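Local coordinates for heme-binding protein A / AI-2 binding protein A (Helicobacter pylori SS1, PDB 6OFQ) that binds the peptide STSA and probably serves as the periplasmic substrate-binding component of a peptide ABC transporter, at residues 58-63 with 225-230; 231-236 with 525-530. All blocks are in the same frame, centred on the assembly; numbering follows the deposited sequence.

Contacts 1 and 2 lie side by side in the same part of the chain, their centres about 9 Å apart and on the same side of its centre. Strand 224-229 supplies the second half of contact 1 and runs on into the loop 231-236 that opens contact 2. Two polar links probably tie them together: Asn60 OD1 is 2.9 Å from Phe526 N, and Asp63 OD2 is 2.9 Å from Trp234 NE1. Residues 58-63 thus engage both segments of contact 2. The contact centres are about 18 Å and 22 Å from the centre of the chain; contact 1 is apolar side-chain packing, and contact 2 adds a water between its segments.

Contact 1: residues 58-63 with 225-230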
ATOM      1  N   THR A  58      -6.297   7.124   7.433  1.00  3.70           N
ATOM      2  CA  THR A  58      -6.948   7.903   6.380  1.00  3.70           C
ATOM      3  C   THR A  58      -8.054   7.127   5.672  1.00  3.32           C
ATOM      4  O   THR A  58      -9.065   7.685   5.259  1.00  3.14           O
ATOM      5  CB  THR A  58      -5.929   8.439   5.366  1.00  4.19           C
ATOM      6  OG1 THR A  58      -5.351   7.329   4.670  1.00  5.38           O
ATOM      7  CG2 THR A  58      -4.866   9.275   5.964  1.00  4.52           C
ATOM      8  N   GLY A  59      -7.900   5.803   5.567  1.00  3.06           N
ATOM      9  CA  GLY A  59      -8.920   4.975   4.941  1.00  3.54           C
ATOM     10  C   GLY A  59     -10.250   4.963   5.661  1.00  3.92           C
ATOM     11  O   GLY A  59     -11.288   4.636   5.070  1.00  4.52           O
ATOM     12  N   ASN A  60     -10.251   5.265   6.955  1.00  4.04           N
ATOM     13  CA  ASN A  60     -11.468   5.365   7.721  1.00  4.17           C
ATOM     14  C   ASN A  60     -12.112   6.789   7.681  1.00  4.48           C
ATOM     15  O   ASN A  60     -13.301   6.895   7.976  1.00  5.29           O
ATOM     16  CB  ASN A  60     -11.114   5.022   9.170  1.00  4.13           C
ATOM     17  CG  ASN A  60     -10.986   3.533   9.389  1.00  4.00           C
ATOM     18  OD1 ASN A  60     -11.992   2.845   9.414  1.00  4.08           O
ATOM     19  ND2 ASN A  60      -9.759   3.035   9.546  1.00  4.42           N
ATOM     20  N   ILE A  61     -11.303   7.781   7.361  1.00  4.87           N
ATOM     21  CA  ILE A  61     -11.697   9.199   7.418  1.00  4.84           C
ATOM     22  C   ILE A  61     -12.254   9.629   6.071  1.00  4.83           C
ATOM     23  O   ILE A  61     -13.214  10.446   5.988  1.00  4.82           O
ATOM     24  CB  ILE A  61     -10.469  10.036   7.831  1.00  4.80           C
ATOM     25  CG1 ILE A  61     -10.156   9.750   9.314  1.00  4.83           C
ATOM     26  CG2 ILE A  61     -10.683  11.514   7.528  1.00  5.45           C
ATOM     27  CD1 ILE A  61      -8.796  10.293   9.738  1.00  5.20           C
ATOM     28  N   TYR A  62     -11.625   9.185   4.980  1.00  4.95           N
ATOM     29  CA  TYR A  62     -11.952   9.691   3.647  1.00  4.70           C
ATOM     30  C   TYR A  62     -12.685   8.630   2.822  1.00  5.17           C
ATOM     31  O   TYR A  62     -12.447   7.441   2.992  1.00  6.33           O
ATOM     32  CB  TYR A  62     -10.728  10.062   2.818  1.00  4.89           C
ATOM     33  CG  TYR A  62      -9.872  11.166   3.412  1.00  5.56           C
ATOM     34  CD1 TYR A  62     -10.213  12.493   3.254  1.00  5.37           C
ATOM     35  CD2 TYR A  62      -8.749  10.887   4.158  1.00  5.61           C
ATOM     36  CE1 TYR A  62      -9.428  13.529   3.736  1.00  5.71           C
ATOM     37  CE2 TYR A  62      -7.951  11.915   4.617  1.00  5.69           C
ATOM     38  CZ  TYR A  62      -8.282  13.234   4.389  1.00  5.21           C
ATOM     39  OH  TYR A  62      -7.425  14.227   4.832  1.00  6.50           O
ATOM     40  N   ASP A  63     -13.545   9.093   1.911  1.00  4.88           N
ATOM     41  CA  ASP A  63     -14.053   8.302   0.812  1.00  5.10           C
ATOM     42  C   ASP A  63     -13.485   8.696  -0.512  1.00  4.93           C
ATOM     43  O   ASP A  63     -12.900   9.765  -0.708  1.00  5.11           O
ATOM     44  CB  ASP A  63     -15.560   8.430   0.724  1.00  5.00           C
ATOM     45  CG  ASP A  63     -16.232   7.872   1.958  1.00  5.07           C
ATOM     46  OD1 ASP A  63     -15.965   6.697   2.328  1.00  5.77           O
ATOM     47  OD2 ASP A  63     -17.042   8.579   2.599  1.00  5.99           O
ATOM     48  N   ILE A 225      -3.577   7.471  17.475  1.00  5.57           N
ATOM     49  CA  ILE A 225      -4.601   8.255  16.789  1.00  5.23           C
ATOM     50  C   ILE A 225      -5.949   7.810  17.331  1.00  5.24           C
ATOM     51  O   ILE A 225      -6.213   6.584  17.501  1.00  5.82           O
ATOM     52  CB  ILE A 225      -4.511   7.946  15.285  1.00  5.59           C
ATOM     53  CG1 ILE A 225      -3.195   8.529  14.758  1.00  5.45           C
ATOM     54  CG2 ILE A 225      -5.738   8.482  14.558  1.00  6.34           C
ATOM     55  CD1 ILE A 225      -2.725   7.809  13.502  1.00  6.05           C
ATOM     56  N   ILE A 226      -6.841   8.782  17.558  1.00  5.26           N
ATOM     57  CA  ILE A 226      -8.196   8.491  17.980  1.00  6.01           C
ATOM     58  C   ILE A 226      -9.159   8.896  16.883  1.00  5.68           C
ATOM     59  O   ILE A 226      -9.087  10.037  16.387  1.00  6.46           O
ATOM     60  CB  ILE A 226      -8.584   9.208  19.311  1.00  7.03           C
ATOM     61  CG1 ILE A 226      -7.705   8.691  20.452  1.00  8.33           C
ATOM     62  CG2 ILE A 226     -10.059   9.023  19.620  1.00  7.40           C
ATOM     63  CD1 ILE A 226      -7.904   9.409  21.769  1.00 10.66           C
ATOM     64  N   LEU A 227      -9.986   7.941  16.473  1.00  5.75           N
ATOM     65  CA  LEU A 227     -11.067   8.111  15.503  1.00  5.89           C
ATOM     66  C   LEU A 227     -12.387   7.971  16.238  1.00  7.48           C
ATOM     67  O   LEU A 227     -12.545   7.040  17.043  1.00  7.70           O
ATOM     68  CB  LEU A 227     -11.018   7.043  14.394  1.00  6.38           C
ATOM     69  CG  LEU A 227      -9.668   6.993  13.694  1.00  6.85           C
ATOM     70  CD1 LEU A 227      -9.640   5.797  12.720  1.00  8.23           C
ATOM     71  CD2 LEU A 227      -9.285   8.285  12.988  1.00  8.12           C
ATOM     72  N   LEU A 228     -13.363   8.806  15.902  1.00  7.37           N
ATOM     73  CA  LEU A 228     -14.702   8.680  16.441  1.00  7.76           C
ATOM     74  C   LEU A 228     -15.715   8.361  15.359  1.00  6.92           C
ATOM     75  O   LEU A 228     -15.558   8.861  14.216  1.00  6.33           O
ATOM     76  CB  LEU A 228     -15.027  10.004  17.152  1.00  8.25           C
ATOM     77  CG  LEU A 228     -14.140  10.415  18.322  1.00 10.08           C
ATOM     78  CD1 LEU A 228     -14.405  11.818  18.823  1.00 11.22           C
ATOM     79  CD2 LEU A 228     -14.326   9.350  19.412  1.00 10.65           C
ATOM     80  N   LYS A 229     -16.784   7.652  15.693  1.00  6.78           N
ATOM     81  CA  LYS A 229     -17.819   7.430  14.730  1.00  6.98           C
ATOM     82  C   LYS A 229     -18.349   8.697  14.127  1.00  7.47           C
ATOM     83  O   LYS A 229     -18.664   9.644  14.823  1.00  8.18           O
ATOM     84  CB  LYS A 229     -18.926   6.583  15.347  1.00  7.70           C
ATOM     85  CG  LYS A 229     -20.170   6.329  14.507  1.00  8.29           C
ATOM     86  CD  LYS A 229     -21.074   5.364  15.240  1.00  9.26           C
ATOM     87  CE  LYS A 229     -22.381   5.206  14.533  1.00  9.37           C
ATOM     88  NZ  LYS A 229     -23.220   4.086  15.041  1.00 10.30           N
ATOM     89  N   ASN A 230     -18.547   8.690  12.823  1.00  7.76           N
ATOM     90  CA  ASN A 230     -19.262   9.812  12.132  1.00  8.13           C
ATOM     91  C   ASN A 230     -20.729   9.418  12.076  1.00  8.79           C
ATOM     92  O   ASN A 230     -21.165   8.561  11.319  1.00  9.15           O
ATOM     93  CB  ASN A 230     -18.731   9.953  10.712  1.00  8.52           C
ATOM     94  CG  ASN A 230     -19.479  11.010   9.920  1.00 10.47           C
ATOM     95  OD1 ASN A 230     -20.272  11.737  10.526  1.00 10.95           O
ATOM     96  ND2 ASN A 230     -19.313  11.008   8.598  1.00  9.39           N
TER
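With CG anti to the carbonyl carbon (chi1 -55°) and an extended second torsion (chi2 173°), Leu227 forks its two methyl groups over Asn60 and Ile61, one for each of these successive residues. CD2 takes Ile61. The longer branch of that isoleucine sets off beside its own backbone N (chi1 -71°) and reaches out to Leu227; the two side chains cross at about a right angle, with Ile61 CD1 3.9 Å from Leu227 CD2. Ile61 CG1 follows at 4.1 Å from the same methyl, making this a contact along the branch as well as at its end. The other fork, Leu227 CD1, meets the root of Asn60, 3.9 Å from its CB, and the carboxamide beyond plays no part in the apolar contact.

This is helix-on-sheet packing in a type II periplasmic binding protein: strand 224-229 lies between 214-220 and 242-247 in a mixed five-stranded sheet, and segment 58-63 rests against it. Ile226 and Leu228, which alternate with Leu227, instead touch Phe217 and Lys242 on the flanking strands. The backbones stay well apart, with 8.2 Å between Ile61 CA and Leu227 CA, and no hydrogen bond joins the two segments, leaving side-chain packing to bridge the gap.

The polar groups of 58-63 are engaged away from the strand. Asn60 ND2 bonds to Val56 O, one turn back, and to Asn524 O, which fixes the carboxamide while its CB faces the leucine. Thr58 O accepts from both Ile61 N and Tyr62 N, at 3.1 Å and 3.0 Å respectively. The short branch of Ile61 is used too: CG2 sits 3.9 Å above the plane of the Tyr62 ring, over its centre.

Contact 2: residues 231-236 with 525-530; sequences QDYWGP and RFFKVY
Lys528 reaches Pro236 by folding back across the ring of its neighbour Phe527. Its CB starts out remote from the proline, but a bend at the second torsion (chi2 -56°) turns the chain onto the ring. CG passes first, 3.8 Å from Phe527 CD1. CD carries the now extended chain onward, and CE lies 3.6 Å above the ring plane of Phe527, over its centre, in the manner of a CH-pi contact. At the tip, NZ approaches the CB-CG side of the proline ring, 3.9 Å from Pro236 CG. The ammonium group gives a proton to a water 2.8 Å from NZ. This water lies 2.7 Å from Pro236 O, to which it can donate, and 3.4 Å from Phe527 O, a weak contact. It has more acceptors in reach than protons, but it can link the two segments where no direct hydrogen bond does.

The same phenylalanine ring is met at its edge by Tyr233. With CG anti to the backbone N (chi1 176°), the tyrosine directs its hydroxyl at the phenylalanine, and Tyr233 OH lies 3.6 Å from Phe527 CE2, near the plane of that ring. The ring planes are steeply inclined to each other, and the contact is not a stack. Gly235 N sits over the centre of one face of the Tyr233 ring, and Pro236 C lies at its edge, in plane.

Phe527 and Lys528 are the central residues of a type I beta turn from Phe526 to Val529, closed by Val529 N to Phe526 O at 3.1 Å. Val529, the last residue of the turn, touches Val513 on strand 513-514; beyond it Tyr530 pairs through its backbone with Lys514. The contact joins the turn leading into strand 530-531 to the loop between strands 224-229 and 242-247.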
ATOM      1  N   GLN A 231     -21.525  10.066  12.922  1.00  9.76           N
ATOM      2  CA  GLN A 231     -22.952   9.742  12.991  1.00 10.89           C
ATOM      3  C   GLN A 231     -23.721  10.169  11.755  1.00 11.87           C
ATOM      4  O   GLN A 231     -24.799   9.632  11.503  1.00 14.13           O
ATOM      5  CB  GLN A 231     -23.570  10.552  14.147  1.00 12.03           C
ATOM      6  CG  GLN A 231     -22.988  10.295  15.511  1.00 14.52           C
ATOM      7  CD  GLN A 231     -23.161   8.881  16.035  1.00 15.25           C
ATOM      8  OE1 GLN A 231     -24.088   8.157  15.680  1.00 19.28           O
ATOM      9  NE2 GLN A 231     -22.165   8.487  16.843  1.00 17.30           N
ATOM     10  N   ASP A 232     -23.129  11.041  10.966  1.00 11.34           N
ATOM     11  CA  ASP A 232     -23.768  11.533   9.727  1.00 13.36           C
ATOM     12  C   ASP A 232     -23.277  10.845   8.454  1.00 13.44           C
ATOM     13  O   ASP A 232     -23.589  11.284   7.337  1.00 13.46           O
ATOM     14  CB  ASP A 232     -23.543  13.038   9.629  1.00 15.16           C
ATOM     15  CG  ASP A 232     -24.258  13.809  10.768  1.00 18.24           C
ATOM     16  OD1 ASP A 232     -25.345  13.363  11.179  1.00 21.84           O
ATOM     17  OD2 ASP A 232     -23.709  14.803  11.250  1.00 23.40           O
ATOM     18  N   TYR A 233     -22.482   9.785   8.610  1.00 10.44           N
ATOM     19  CA  TYR A 233     -21.990   9.043   7.442  1.00  8.68           C
ATOM     20  C   TYR A 233     -23.133   8.693   6.484  1.00  9.14           C
ATOM     21  O   TYR A 233     -24.167   8.185   6.884  1.00  9.46           O
ATOM     22  CB  TYR A 233     -21.270   7.770   7.956  1.00  7.58           C
ATOM     23  CG  TYR A 233     -20.789   6.843   6.867  1.00  6.46           C
ATOM     24  CD1 TYR A 233     -19.884   7.284   5.878  1.00  6.54           C
ATOM     25  CD2 TYR A 233     -21.187   5.522   6.873  1.00  6.21           C
ATOM     26  CE1 TYR A 233     -19.458   6.366   4.912  1.00  5.63           C
ATOM     27  CE2 TYR A 233     -20.696   4.601   5.959  1.00  6.13           C
ATOM     28  CZ  TYR A 233     -19.844   5.048   4.979  1.00  6.16           C
ATOM     29  OH  TYR A 233     -19.484   4.071   4.048  1.00  6.54           O
ATOM     30  N   TRP A 234     -22.841   8.822   5.186  1.00  8.25           N
ATOM     31  CA  TRP A 234     -23.839   8.528   4.143  1.00  9.76           C
ATOM     32  C   TRP A 234     -24.212   7.069   4.020  1.00 10.68           C
ATOM     33  O   TRP A 234     -25.316   6.761   3.567  1.00 12.24           O
ATOM     34  CB  TRP A 234     -23.402   9.043   2.773  1.00  8.51           C
ATOM     35  CG  TRP A 234     -22.073   8.494   2.308  1.00  7.94           C
ATOM     36  CD1 TRP A 234     -20.849   9.046   2.509  1.00  7.61           C
ATOM     37  CD2 TRP A 234     -21.868   7.272   1.590  1.00  8.15           C
ATOM     38  NE1 TRP A 234     -19.888   8.214   1.983  1.00  8.43           N
ATOM     39  CE2 TRP A 234     -20.475   7.116   1.416  1.00  8.08           C
ATOM     40  CE3 TRP A 234     -22.728   6.257   1.165  1.00  8.72           C
ATOM     41  CZ2 TRP A 234     -19.931   6.001   0.764  1.00  8.36           C
ATOM     42  CZ3 TRP A 234     -22.181   5.149   0.489  1.00  8.50           C
ATOM     43  CH2 TRP A 234     -20.777   5.055   0.339  1.00  8.49           C
ATOM     44  N   GLY A 235     -23.323   6.126   4.300  1.00  8.80           N
ATOM     45  CA  GLY A 235     -23.516   4.704   4.203  1.00  8.88           C
ATOM     46  C   GLY A 235     -24.063   4.077   5.464  1.00  7.73           C
ATOM     47  O   GLY A 235     -24.436   4.792   6.401  1.00  8.22           O
ATOM     48  N   PRO A 236     -23.962   2.746   5.503  1.00  9.18           N
ATOM     49  CA  PRO A 236     -24.383   2.002   6.715  1.00  9.74           C
ATOM     50  C   PRO A 236     -23.502   2.450   7.870  1.00  8.42           C
ATOM     51  O   PRO A 236     -22.262   2.511   7.725  1.00  8.73           O
ATOM     52  CB  PRO A 236     -24.122   0.539   6.407  1.00  9.84           C
ATOM     53  CG  PRO A 236     -23.946   0.474   4.925  1.00 11.36           C
ATOM     54  CD  PRO A 236     -23.470   1.834   4.459  1.00 10.78           C
ATOM     55  N   ARG A 525     -10.133  -0.686   7.182  1.00  4.92           N
ATOM     56  CA  ARG A 525     -11.372   0.054   7.426  1.00  5.74           C
ATOM     57  C   ARG A 525     -12.124  -0.687   8.525  1.00  5.44           C
ATOM     58  O   ARG A 525     -12.222  -1.930   8.497  1.00  6.70           O
ATOM     59  CB  ARG A 525     -12.219   0.057   6.161  1.00  5.51           C
ATOM     60  CG  ARG A 525     -11.619   0.979   5.117  1.00  6.00           C
ATOM     61  CD  ARG A 525     -12.342   0.883   3.790  1.00  5.80           C
ATOM     62  NE  ARG A 525     -12.165  -0.435   3.190  1.00  5.70           N
ATOM     63  CZ  ARG A 525     -12.944  -0.930   2.272  1.00  5.14           C
ATOM     64  NH1 ARG A 525     -14.019  -0.290   1.869  1.00  5.18           N
ATOM     65  NH2 ARG A 525     -12.617  -2.098   1.738  1.00  4.77           N
ATOM     66  N   PHE A 526     -12.580   0.035   9.552  1.00  4.84           N
ATOM     67  CA  PHE A 526     -13.185  -0.578  10.734  1.00  4.99           C
ATOM     68  C   PHE A 526     -14.692  -0.486  10.755  1.00  5.10           C
ATOM     69  O   PHE A 526     -15.288  -0.870  11.739  1.00  5.07           O
ATOM     70  CB  PHE A 526     -12.604   0.073  12.016  1.00  5.14           C
ATOM     71  CG  PHE A 526     -11.112  -0.054  12.101  1.00  5.82           C
ATOM     72  CD1 PHE A 526     -10.475  -1.298  12.094  1.00  6.61           C
ATOM     73  CD2 PHE A 526     -10.323   1.071  12.149  1.00  6.11           C
ATOM     74  CE1 PHE A 526      -9.093  -1.427  12.044  1.00  6.83           C
ATOM     75  CE2 PHE A 526      -8.936   0.944  12.180  1.00  6.21           C
ATOM     76  CZ  PHE A 526      -8.321  -0.291  12.148  1.00  6.53           C
ATOM     77  N   PHE A 527     -15.361   0.058   9.736  1.00  4.60           N
ATOM     78  CA  PHE A 527     -16.806   0.223   9.739  1.00  5.24           C
ATOM     79  C   PHE A 527     -17.622  -1.034   9.945  1.00  5.06           C
ATOM     80  O   PHE A 527     -18.776  -0.896  10.368  1.00  6.24           O
ATOM     81  CB  PHE A 527     -17.291   1.111   8.579  1.00  5.05           C
ATOM     82  CG  PHE A 527     -17.083   0.632   7.148  1.00  5.47           C
ATOM     83  CD1 PHE A 527     -16.166  -0.331   6.712  1.00  5.43           C
ATOM     84  CD2 PHE A 527     -17.800   1.297   6.181  1.00  5.59           C
ATOM     85  CE1 PHE A 527     -15.997  -0.645   5.349  1.00  5.14           C
ATOM     86  CE2 PHE A 527     -17.628   1.029   4.835  1.00  5.59           C
ATOM     87  CZ  PHE A 527     -16.741   0.052   4.413  1.00  5.64           C
ATOM     88  N   LYS A 528     -17.106  -2.219   9.598  1.00  5.56           N
ATOM     89  CA  LYS A 528     -17.854  -3.493   9.740  1.00  5.70           C
ATOM     90  C   LYS A 528     -17.450  -4.234  10.991  1.00  5.45           C
ATOM     91  O   LYS A 528     -17.975  -5.290  11.290  1.00  5.58           O
ATOM     92  CB  LYS A 528     -17.710  -4.405   8.517  1.00  5.36           C
ATOM     93  CG  LYS A 528     -17.894  -3.710   7.185  1.00  5.85           C
ATOM     94  CD  LYS A 528     -19.235  -2.984   7.098  1.00  5.75           C
ATOM     95  CE  LYS A 528     -19.394  -2.290   5.746  1.00  6.32           C
ATOM     96  NZ  LYS A 528     -20.641  -1.516   5.640  1.00  7.05           N
ATOM     97  N   VAL A 529     -16.478  -3.699  11.755  1.00  5.48           N
ATOM     98  CA  VAL A 529     -15.980  -4.427  12.947  1.00  5.57           C
ATOM     99  C   VAL A 529     -16.915  -4.163  14.123  1.00  6.09           C
ATOM    100  O   VAL A 529     -17.390  -3.043  14.297  1.00  6.79           O
ATOM    101  CB  VAL A 529     -14.542  -3.969  13.294  1.00  5.80           C
ATOM    102  CG1 VAL A 529     -14.022  -4.686  14.541  1.00  5.83           C
ATOM    103  CG2 VAL A 529     -13.667  -4.361  12.118  1.00  6.45           C
ATOM    104  N   TYR A 530     -17.181  -5.187  14.933  1.00  6.53           N
ATOM    105  CA  TYR A 530     -18.028  -4.951  16.105  1.00  6.99           C
ATOM    106  C   TYR A 530     -17.531  -5.861  17.196  1.00  7.15           C
ATOM    107  O   TYR A 530     -16.706  -6.780  17.010  1.00  7.98           O
ATOM    108  CB  TYR A 530     -19.520  -5.234  15.812  1.00  7.14           C
ATOM    109  CG  TYR A 530     -19.873  -6.641  15.412  1.00  8.03           C
ATOM    110  CD1 TYR A 530     -19.727  -7.102  14.095  1.00  8.05           C
ATOM    111  CD2 TYR A 530     -20.264  -7.580  16.344  1.00  8.11           C
ATOM    112  CE1 TYR A 530     -20.025  -8.395  13.733  1.00  8.68           C
ATOM    113  CE2 TYR A 530     -20.585  -8.862  15.972  1.00  8.80           C
ATOM    114  CZ  TYR A 530     -20.510  -9.290  14.657  1.00  9.50           C
ATOM    115  OH  TYR A 530     -20.867 -10.585  14.285  1.00 12.71           O
TER
HETATM  116  O   HOH W   1     -20.638   0.358   7.784  1.00  7.54           O